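Local atomic coordinates of MutT/nudix family protein (Deinococcus radiodurans, PDB entry 2W4E), a protein that probably hydrolyses ADP-ribose with the help of magnesium, as a Nudix hydrolase crystallised here without its N-terminal part. Residues G39-E42 and K43-L47; A52-L55 and L56-G60; Y73-P76 and S77-G80; T131-Q134 and A135-E138. All coordinates share one frame; numbering follows the deposited sequence.

Contact 1 of 4, residues G39-E42 and K43-L47; sequences GGVE and KGEDL
Glu42 and Glu45 face each other across a type I turn with their carboxylate planes only 12° apart, the OE1 atom of Glu42 lying 3.9 Å from the OE1 atom of Glu45. A backbone bond fixes Glu45: Glu42 N donates to Glu45 OE2 over 2.7 Å, a fairly straight bond that meets the oxygen on its anti side, 26° out of the carboxylate plane. The turn itself is closed by Glu45 N reaching Glu42 O at 3.1 Å, from well above the carbonyl plane. Beyond CG the Glu45 chain runs extended, which carries its carboxylate back over the start of the turn. Val41 lies across Glu45 at an angle, its CG1 resting 3.5 Å from Glu45 O. Glu45 OE1 forms a salt bridge with Arg53 of the following helix, while Glu42 OE2 makes a long, weak ion pair with the same arginine, whose charge probably eases the repulsion between the two carboxylates. An alanine at Glu45 would probably leave Glu42 N without this acceptor and Arg53 without its salt bridge to the loop. This loop, leading from strand 37-40 into helix 47-59, is the first half of the Nudix box.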
loop_
_atom_site.group_PDB
_atom_site.type_symbol
_atom_site.label_atom_id
_atom_site.label_comp_id
_atom_site.label_asym_id
_atom_site.label_seq_id
_atom_site.Cartn_x
_atom_site.Cartn_y
_atom_site.Cartn_z
ATOM N N GLY A 39 -12.155 -3.901 -8.847
ATOM C CA GLY A 39 -12.401 -4.220 -10.249
ATOM C C GLY A 39 -12.015 -3.068 -11.165
ATOM O O GLY A 39 -11.889 -1.921 -10.726
ATOM N N GLY A 40 -11.848 -3.373 -12.452
ATOM C CA GLY A 40 -11.473 -2.335 -13.425
ATOM C C GLY A 40 -12.608 -1.357 -13.635
ATOM O O GLY A 40 -13.773 -1.729 -13.499
ATOM N N VAL A 41 -12.269 -0.108 -13.960
ATOM C CA VAL A 41 -13.262 0.916 -14.275
ATOM C C VAL A 41 -13.537 0.823 -15.781
ATOM O O VAL A 41 -12.597 0.851 -16.571
ATOM C CB VAL A 41 -12.736 2.330 -13.922
ATOM C CG1 VAL A 41 -13.725 3.428 -14.307
ATOM C CG2 VAL A 41 -12.363 2.431 -12.425
ATOM N N GLU A 42 -14.808 0.695 -16.160
ATOM C CA GLU A 42 -15.215 0.577 -17.580
ATOM C C GLU A 42 -15.048 1.869 -18.384
ATOM O O GLU A 42 -14.863 2.945 -17.808
ATOM C CB GLU A 42 -16.656 0.065 -17.693
ATOM C CG GLU A 42 -16.762 -1.456 -17.717
ATOM C CD GLU A 42 -18.066 -1.992 -17.102
ATOM O OE1 GLU A 42 -19.125 -1.337 -17.233
ATOM O OE2 GLU A 42 -18.036 -3.087 -16.488
ATOM N N LYS A 43 -15.116 1.732 -19.718
ATOM C CA LYS A 43 -14.853 2.819 -20.699
ATOM C C LYS A 43 -15.520 4.139 -20.366
ATOM O O LYS A 43 -14.852 5.170 -20.215
ATOM C CB LYS A 43 -15.306 2.407 -22.126
ATOM C CG LYS A 43 -15.141 3.526 -23.197
ATOM C CD LYS A 43 -16.314 3.616 -24.195
ATOM C CE LYS A 43 -16.022 4.624 -25.322
ATOM N NZ LYS A 43 -15.677 5.987 -24.805
ATOM N N GLY A 44 -16.847 4.102 -20.298
ATOM C CA GLY A 44 -17.617 5.309 -20.104
ATOM C C GLY A 44 -18.043 5.407 -18.664
ATOM O O GLY A 44 -19.135 5.916 -18.376
ATOM N N GLU A 45 -17.184 4.927 -17.754
ATOM C CA GLU A 45 -17.563 4.852 -16.349
ATOM C C GLU A 45 -16.866 5.872 -15.491
ATOM O O GLU A 45 -15.656 6.028 -15.540
ATOM C CB GLU A 45 -17.312 3.456 -15.802
ATOM C CG GLU A 45 -18.381 2.970 -14.858
ATOM C CD GLU A 45 -18.145 1.547 -14.445
ATOM O OE1 GLU A 45 -19.115 0.873 -14.028
ATOM O OE2 GLU A 45 -16.983 1.085 -14.537
ATOM N N ASP A 46 -17.655 6.564 -14.694
ATOM C CA ASP A 46 -17.145 7.437 -13.671
ATOM C C ASP A 46 -16.682 6.603 -12.462
ATOM O O ASP A 46 -17.160 5.477 -12.271
ATOM C CB ASP A 46 -18.256 8.384 -13.268
ATOM C CG ASP A 46 -17.800 9.432 -12.301
ATOM O OD1 ASP A 46 -16.563 9.609 -12.154
ATOM O OD2 ASP A 46 -18.686 10.086 -11.693
ATOM N N LEU A 47 -15.760 7.152 -11.665
ATOM C CA LEU A 47 -15.150 6.409 -10.554
ATOM C C LEU A 47 -16.204 5.990 -9.535
ATOM O O LEU A 47 -16.228 4.819 -9.126
ATOM C CB LEU A 47 -14.049 7.202 -9.854
ATOM C CG LEU A 47 -12.918 7.762 -10.709
ATOM C CD1 LEU A 47 -13.396 9.007 -11.537
ATOM C CD2 LEU A 47 -11.711 8.098 -9.824
#

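Contact 2 of 4, residues A52-L55 and L56-G60; sequences AREL and LEEVG
Arg53 starts straight, CG lying opposite the backbone N (chi1 -178°), then bends sharply at chi3 (31°), so that its guanidinium comes round beside Glu57 one helical turn on. Glu57 answers with an extended chain, and its carboxylate lies over the aliphatic part of the arginine, Glu57 OE1 sitting 3.4 Å from Arg53 CG. The salt bridge itself runs from Arg53 NH1 to Glu57 OE2 at 3.2 Å. It is uneven: the oxygen lies in the guanidinium plane, at its edge, but the nitrogen reaches that oxygen from above the carboxylate, the two planes being 57° apart. The same NH1 makes a weaker bond to Glu54 OE1 at 3.3 Å, while Arg53 NE is held by Glu45 of the preceding loop. One strip further round the helix, Glu54 bends at chi2 and sets its OE2 3.4 Å from Glu58 CG. Those two carboxylates stand almost perpendicular. Glu58 OE2 accepts a bond from Ala38 N. On the buried side, Leu55 CD1 packs on Val59 CG2 at 3.5 Å, the helix lying against strands 6-14, 18-26 and 37-40. Its last turn slackens, as Val59 N reaches Leu55 O weakly at 3.3 Å, and the backbone breaks away at Gly60 with positive phi. Here is the REUXEE part of the Nudix box, U being a bulky aliphatic residue: one arginine ties glutamates of loop and helix into a network, leaving acidic groups clustered in a way consistent with the magnesium binding of Nudix relatives.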
loop_
_atom_site.group_PDB
_atom_site.type_symbol
_atom_site.label_atom_id
_atom_site.label_comp_id
_atom_site.label_asym_id
_atom_site.label_seq_id
_atom_site.Cartn_x
_atom_site.Cartn_y
_atom_site.Cartn_z
ATOM N N ALA A 52 -19.756 1.617 -6.978
ATOM C CA ALA A 52 -21.044 1.019 -6.610
ATOM C C ALA A 52 -21.326 -0.297 -7.360
ATOM O O ALA A 52 -21.743 -1.299 -6.753
ATOM C CB ALA A 52 -22.165 2.018 -6.807
ATOM N N ARG A 53 -21.033 -0.309 -8.661
ATOM C CA ARG A 53 -21.211 -1.483 -9.474
ATOM C C ARG A 53 -20.435 -2.686 -8.927
ATOM O O ARG A 53 -20.981 -3.782 -8.751
ATOM C CB ARG A 53 -20.808 -1.214 -10.956
ATOM C CG ARG A 53 -21.057 -2.458 -11.773
ATOM C CD ARG A 53 -20.563 -2.508 -13.218
ATOM N NE ARG A 53 -19.357 -1.727 -13.436
ATOM C CZ ARG A 53 -18.129 -2.171 -13.227
ATOM N NH1 ARG A 53 -17.931 -3.413 -12.773
ATOM N NH2 ARG A 53 -17.098 -1.370 -13.467
ATOM N N GLU A 54 -19.163 -2.462 -8.641
ATOM C CA GLU A 54 -18.276 -3.477 -8.124
ATOM C C GLU A 54 -18.720 -3.995 -6.763
ATOM O O GLU A 54 -18.701 -5.236 -6.493
ATOM C CB GLU A 54 -16.867 -2.856 -7.996
ATOM C CG GLU A 54 -15.727 -3.865 -8.081
ATOM C CD GLU A 54 -15.819 -4.757 -9.325
ATOM O OE1 GLU A 54 -15.702 -4.261 -10.462
ATOM O OE2 GLU A 54 -16.011 -5.958 -9.155
ATOM N N LEU A 55 -19.075 -3.053 -5.884
ATOM C CA LEU A 55 -19.601 -3.426 -4.558
ATOM C C LEU A 55 -20.862 -4.299 -4.695
ATOM O O LEU A 55 -21.000 -5.341 -4.046
ATOM C CB LEU A 55 -19.907 -2.165 -3.723
ATOM C CG LEU A 55 -20.388 -2.461 -2.281
ATOM C CD1 LEU A 55 -19.323 -3.160 -1.421
ATOM C CD2 LEU A 55 -20.753 -1.135 -1.629
ATOM N N LEU A 56 -21.765 -3.889 -5.571
ATOM C CA LEU A 56 -22.959 -4.704 -5.862
ATOM C C LEU A 56 -22.621 -6.104 -6.435
ATOM O O LEU A 56 -23.039 -7.125 -5.882
ATOM C CB LEU A 56 -23.893 -3.942 -6.783
ATOM C CG LEU A 56 -25.304 -4.518 -7.027
ATOM C CD1 LEU A 56 -26.054 -4.814 -5.706
ATOM C CD2 LEU A 56 -26.093 -3.566 -7.939
ATOM N N GLU A 57 -21.826 -6.134 -7.509
ATOM C CA GLU A 57 -21.495 -7.367 -8.205
ATOM C C GLU A 57 -20.639 -8.341 -7.390
ATOM O O GLU A 57 -20.886 -9.555 -7.413
ATOM C CB GLU A 57 -20.828 -7.065 -9.559
ATOM C CG GLU A 57 -21.673 -6.196 -10.456
ATOM C CD GLU A 57 -21.029 -5.913 -11.845
ATOM O OE1 GLU A 57 -21.814 -5.621 -12.772
ATOM O OE2 GLU A 57 -19.776 -5.962 -12.009
ATOM N N GLU A 58 -19.656 -7.845 -6.642
ATOM C CA GLU A 58 -18.742 -8.753 -5.951
ATOM C C GLU A 58 -19.268 -9.288 -4.627
ATOM O O GLU A 58 -18.982 -10.426 -4.302
ATOM C CB GLU A 58 -17.334 -8.141 -5.736
ATOM C CG GLU A 58 -16.371 -8.460 -6.850
ATOM C CD GLU A 58 -14.910 -8.374 -6.423
ATOM O OE1 GLU A 58 -14.086 -9.143 -6.963
ATOM O OE2 GLU A 58 -14.574 -7.540 -5.560
ATOM N N VAL A 59 -19.986 -8.479 -3.844
ATOM C CA VAL A 59 -20.403 -8.914 -2.507
ATOM C C VAL A 59 -21.883 -8.690 -2.229
ATOM O O VAL A 59 -22.343 -8.950 -1.113
ATOM C CB VAL A 59 -19.604 -8.223 -1.344
ATOM C CG1 VAL A 59 -18.158 -8.713 -1.280
ATOM C CG2 VAL A 59 -19.703 -6.689 -1.423
ATOM N N GLY A 60 -22.587 -8.181 -3.231
ATOM C CA GLY A 60 -24.030 -7.886 -3.138
ATOM C C GLY A 60 -24.255 -6.745 -2.163
ATOM O O GLY A 60 -25.168 -6.797 -1.353
#

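Contact 3 of 4, residues Y73-P76 and S77-G80; sequences YPQP and SISG
A tight, locally bonded turn, built round the carbonyl of Gln75, reverses the chain in the long loop between strand 65-68 and strand 82-93. Two amides converge on Gln75 O. Ser79 N comes nearly in line with the carbonyl bond at 2.9 Å, whereas Ile78 N approaches at 3.2 Å from well above the carbonyl plane. One oxygen therefore draws in both the third and the fourth residue after it. A water closes the open end of the turn, accepting from Gln75 N at 3.0 Å and donating to Ser79 O at 2.8 Å, so the backbone of Gln75 is tied to Ser79 twice, once directly and once through solvent. Ser79 O also takes a CA-H...O contact from Pro76 CA at 3.6 Å. By contrast, Pro76 O is buried with no partner in the model. Among the side chains, Ile78 holds CG1 between its backbone N and carbonyl carbon (chi1 52°), which turns the branch back along Gln75. The two chains lie side by side and point the same way, Ile78 CD1 coming to 3.7 Å from Gln75 CD. Where the turn ends, Gly80 O lies at the edge of the Tyr73 ring, near its plane, 3.9 Å from Tyr73 CE1. Ser79 OG bonds forward to Val81 N, at the threshold of strand 82-93. Tyr73 and Pro74 lean on Val82 and Phe83 of that strand, and beyond them the loop reaches the second subunit, where Tyr73 packs on Leu29 and Pro76 on Asp125 of that copy.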
loop_
_atom_site.group_PDB
_atom_site.type_symbol
_atom_site.label_atom_id
_atom_site.label_comp_id
_atom_site.label_asym_id
_atom_site.label_seq_id
_atom_site.Cartn_x
_atom_site.Cartn_y
_atom_site.Cartn_z
ATOM N N TYR A 73 -0.222 4.250 -7.724
ATOM C CA TYR A 73 0.255 3.267 -8.705
ATOM C C TYR A 73 0.752 2.011 -7.974
ATOM O O TYR A 73 1.676 2.097 -7.157
ATOM C CB TYR A 73 1.447 3.823 -9.506
ATOM C CG TYR A 73 1.210 5.158 -10.201
ATOM C CD1 TYR A 73 0.570 5.217 -11.434
ATOM C CD2 TYR A 73 1.679 6.356 -9.637
ATOM C CE1 TYR A 73 0.369 6.441 -12.097
ATOM C CE2 TYR A 73 1.479 7.594 -10.297
ATOM C CZ TYR A 73 0.816 7.613 -11.517
ATOM O OH TYR A 73 0.617 8.811 -12.184
ATOM N N PRO A 74 0.155 0.854 -8.258
ATOM C CA PRO A 74 0.563 -0.361 -7.561
ATOM C C PRO A 74 1.963 -0.849 -7.989
ATOM O O PRO A 74 2.654 -1.504 -7.206
ATOM C CB PRO A 74 -0.523 -1.368 -7.981
ATOM C CG PRO A 74 -0.919 -0.910 -9.339
ATOM C CD PRO A 74 -0.967 0.591 -9.176
ATOM N N GLN A 75 2.371 -0.528 -9.215
ATOM C CA GLN A 75 3.639 -1.017 -9.747
ATOM C C GLN A 75 4.184 -0.044 -10.802
ATOM O O GLN A 75 4.196 -0.351 -11.986
ATOM C CB GLN A 75 3.448 -2.411 -10.329
ATOM C CG GLN A 75 3.832 -3.511 -9.361
ATOM C CD GLN A 75 3.819 -4.897 -9.991
ATOM O OE1 GLN A 75 2.783 -5.367 -10.470
ATOM N NE2 GLN A 75 4.977 -5.551 -9.998
ATOM N N PRO A 76 4.627 1.147 -10.363
ATOM C CA PRO A 76 4.965 2.204 -11.337
ATOM C C PRO A 76 6.232 1.906 -12.149
ATOM O O PRO A 76 6.510 2.611 -13.126
ATOM C CB PRO A 76 5.145 3.457 -10.465
ATOM C CG PRO A 76 5.520 2.936 -9.090
ATOM C CD PRO A 76 4.820 1.582 -8.963
ATOM N N SER A 77 6.964 0.859 -11.780
ATOM C CA SER A 77 8.190 0.493 -12.500
ATOM C C SER A 77 7.820 -0.178 -13.802
ATOM O O SER A 77 8.474 0.062 -14.820
ATOM C CB SER A 77 9.119 -0.382 -11.640
ATOM O OG SER A 77 8.604 -1.703 -11.428
ATOM N N ILE A 78 6.752 -0.992 -13.787
ATOM C CA ILE A 78 6.311 -1.725 -14.999
ATOM C C ILE A 78 4.953 -1.338 -15.584
ATOM O O ILE A 78 4.600 -1.789 -16.678
ATOM C CB ILE A 78 6.314 -3.236 -14.800
ATOM C CG1 ILE A 78 5.539 -3.611 -13.534
ATOM C CG2 ILE A 78 7.766 -3.762 -14.781
ATOM C CD1 ILE A 78 5.398 -5.133 -13.331
ATOM N N SER A 79 4.167 -0.545 -14.866
ATOM C CA SER A 79 2.807 -0.301 -15.345
ATOM C C SER A 79 2.317 1.099 -15.036
ATOM O O SER A 79 2.590 1.621 -13.953
ATOM C CB SER A 79 1.868 -1.356 -14.736
ATOM O OG SER A 79 0.510 -1.002 -14.923
ATOM N N GLY A 80 1.577 1.700 -15.978
ATOM C CA GLY A 80 0.936 2.981 -15.691
ATOM C C GLY A 80 -0.444 2.947 -15.021
ATOM O O GLY A 80 -1.053 3.999 -14.842
HETATM O O HOH W 1 1.282 1.053 -11.494
#

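Contact 4 of 4, residues T131-Q134 and A135-E138; sequences TLWQ and ARGE
Trp133 O is gripped twice: Arg136 N donates to it at 3.2 Å from high above the carbonyl plane, and a water donates at 2.9 Å. That water is inserted in the helix, for it also accepts from Gly137 N at 2.9 Å, standing in for the direct bond a regular turn would make. A second water repeats the trick one residue on, donating to Gln134 O at 2.7 Å and accepting from Glu138 N at 2.7 Å. Just before the break the bonding is ordinary, Ala135 N reaching Thr131 O at 2.9 Å. Helix 126-141 is thus kinked here but held together by solvent. Next to the kink, Trp133 and Arg136 run side by side. Arg136 sends CG opposite its backbone N (chi1 -173°) and stays extended as far as NE, which lays NH1 3.2 Å from Trp133 CZ3. The guanidinium turns its edge to the indole, their planes 43° apart, and its NH2 forms a salt bridge with Glu119 of helix 111-120. The Trp133 ring itself meets Trp133 of the second subunit, the planes about 15° apart, so this surface lies in the dimer interface. An alanine at Trp133 would probably open a gap between the subunits, leaving the partner indole without its mate and the Arg136 chain freer to move. Chemically, the bend costs two direct backbone bonds and is paid for by two waters, while an aromatic surface beside a paired arginine serves the contact between subunits.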
loop_
_atom_site.group_PDB
_atom_site.type_symbol
_atom_site.label_atom_id
_atom_site.label_comp_id
_atom_site.label_asym_id
_atom_site.label_seq_id
_atom_site.Cartn_x
_atom_site.Cartn_y
_atom_site.Cartn_z
ATOM N N THR A 131 -4.970 0.370 1.310
ATOM C CA THR A 131 -6.292 1.018 1.463
ATOM C C THR A 131 -6.697 1.028 2.939
ATOM O O THR A 131 -7.250 2.022 3.444
ATOM C CB THR A 131 -7.329 0.306 0.587
ATOM O OG1 THR A 131 -6.896 0.389 -0.767
ATOM C CG2 THR A 131 -8.759 0.958 0.702
ATOM N N LEU A 132 -6.429 -0.092 3.618
ATOM C CA LEU A 132 -6.770 -0.222 5.063
ATOM C C LEU A 132 -6.002 0.801 5.881
ATOM O O LEU A 132 -6.564 1.454 6.753
ATOM C CB LEU A 132 -6.513 -1.641 5.593
ATOM C CG LEU A 132 -7.584 -2.659 5.158
ATOM C CD1 LEU A 132 -6.939 -4.075 5.245
ATOM C CD2 LEU A 132 -8.817 -2.541 6.084
ATOM N N TRP A 133 -4.716 0.950 5.593
ATOM C CA TRP A 133 -3.961 1.969 6.279
ATOM C C TRP A 133 -4.550 3.348 5.990
ATOM O O TRP A 133 -4.735 4.132 6.902
ATOM C CB TRP A 133 -2.478 1.935 5.894
ATOM C CG TRP A 133 -1.734 0.866 6.569
ATOM C CD1 TRP A 133 -1.226 -0.268 5.998
ATOM C CD2 TRP A 133 -1.400 0.801 7.959
ATOM N NE1 TRP A 133 -0.585 -1.036 6.951
ATOM C CE2 TRP A 133 -0.683 -0.410 8.166
ATOM C CE3 TRP A 133 -1.617 1.646 9.045
ATOM C CZ2 TRP A 133 -0.195 -0.790 9.417
ATOM C CZ3 TRP A 133 -1.115 1.280 10.300
ATOM C CH2 TRP A 133 -0.397 0.072 10.464
ATOM N N GLN A 134 -4.817 3.660 4.724
ATOM C CA GLN A 134 -5.308 5.018 4.402
ATOM C C GLN A 134 -6.688 5.300 5.015
ATOM O O GLN A 134 -6.987 6.443 5.321
ATOM C CB GLN A 134 -5.405 5.214 2.874
ATOM C CG GLN A 134 -4.068 5.267 2.091
ATOM C CD GLN A 134 -4.365 5.234 0.577
ATOM O OE1 GLN A 134 -5.470 4.849 0.172
ATOM N NE2 GLN A 134 -3.415 5.599 -0.234
ATOM N N ALA A 135 -7.527 4.272 5.197
ATOM C CA ALA A 135 -8.869 4.469 5.774
ATOM C C ALA A 135 -8.880 4.580 7.316
ATOM O O ALA A 135 -9.893 4.931 7.916
ATOM C CB ALA A 135 -9.783 3.298 5.353
ATOM N N ARG A 136 -7.759 4.246 7.943
ATOM C CA ARG A 136 -7.729 4.010 9.409
ATOM C C ARG A 136 -8.073 5.263 10.210
ATOM O O ARG A 136 -8.832 5.184 11.171
ATOM C CB ARG A 136 -6.352 3.460 9.826
ATOM C CG ARG A 136 -6.276 3.017 11.279
ATOM C CD ARG A 136 -4.878 2.439 11.598
ATOM N NE ARG A 136 -4.996 1.694 12.852
ATOM C CZ ARG A 136 -4.196 0.726 13.270
ATOM N NH1 ARG A 136 -3.150 0.325 12.542
ATOM N NH2 ARG A 136 -4.437 0.158 14.445
ATOM N N GLY A 137 -7.534 6.412 9.795
ATOM C CA GLY A 137 -7.806 7.705 10.482
ATOM C C GLY A 137 -9.302 8.012 10.476
ATOM O O GLY A 137 -9.910 8.271 11.540
ATOM N N GLU A 138 -9.902 7.957 9.290
ATOM C CA GLU A 138 -11.378 8.079 9.145
ATOM C C GLU A 138 -12.190 7.137 10.054
ATOM O O GLU A 138 -13.143 7.557 10.712
ATOM C CB GLU A 138 -11.767 7.881 7.671
ATOM C CG GLU A 138 -13.160 8.284 7.307
ATOM C CD GLU A 138 -13.446 9.809 7.399
ATOM O OE1 GLU A 138 -12.691 10.649 6.859
ATOM O OE2 GLU A 138 -14.460 10.162 8.014
HETATM O O HOH W 2 -5.150 6.652 8.192
HETATM O O HOH W 3 -8.429 7.972 7.033
#

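In the fold
Contacts 1 and 2 are two halves of one Nudix box and touch directly: Glu45 OE1 meets Arg53 NE at 2.7 Å in a salt bridge, and Gly39 CA lies 3.3 Å from Glu54 OE1. Together they form the loop-helix unit that, as in Nudix relatives, probably carries the magnesium-dependent site. Contact 4 lies on the opposite side of the chain's centre from contact 2, their centres about 21 Å apart, in keeping with the Nudix sandwich of sheets between helices. Contacts 3 and 4, about 8 Å apart at their nearest atoms, do not touch each other, yet both reach the second subunit, whereas residues 39-47 and 52-60 touch no other chain.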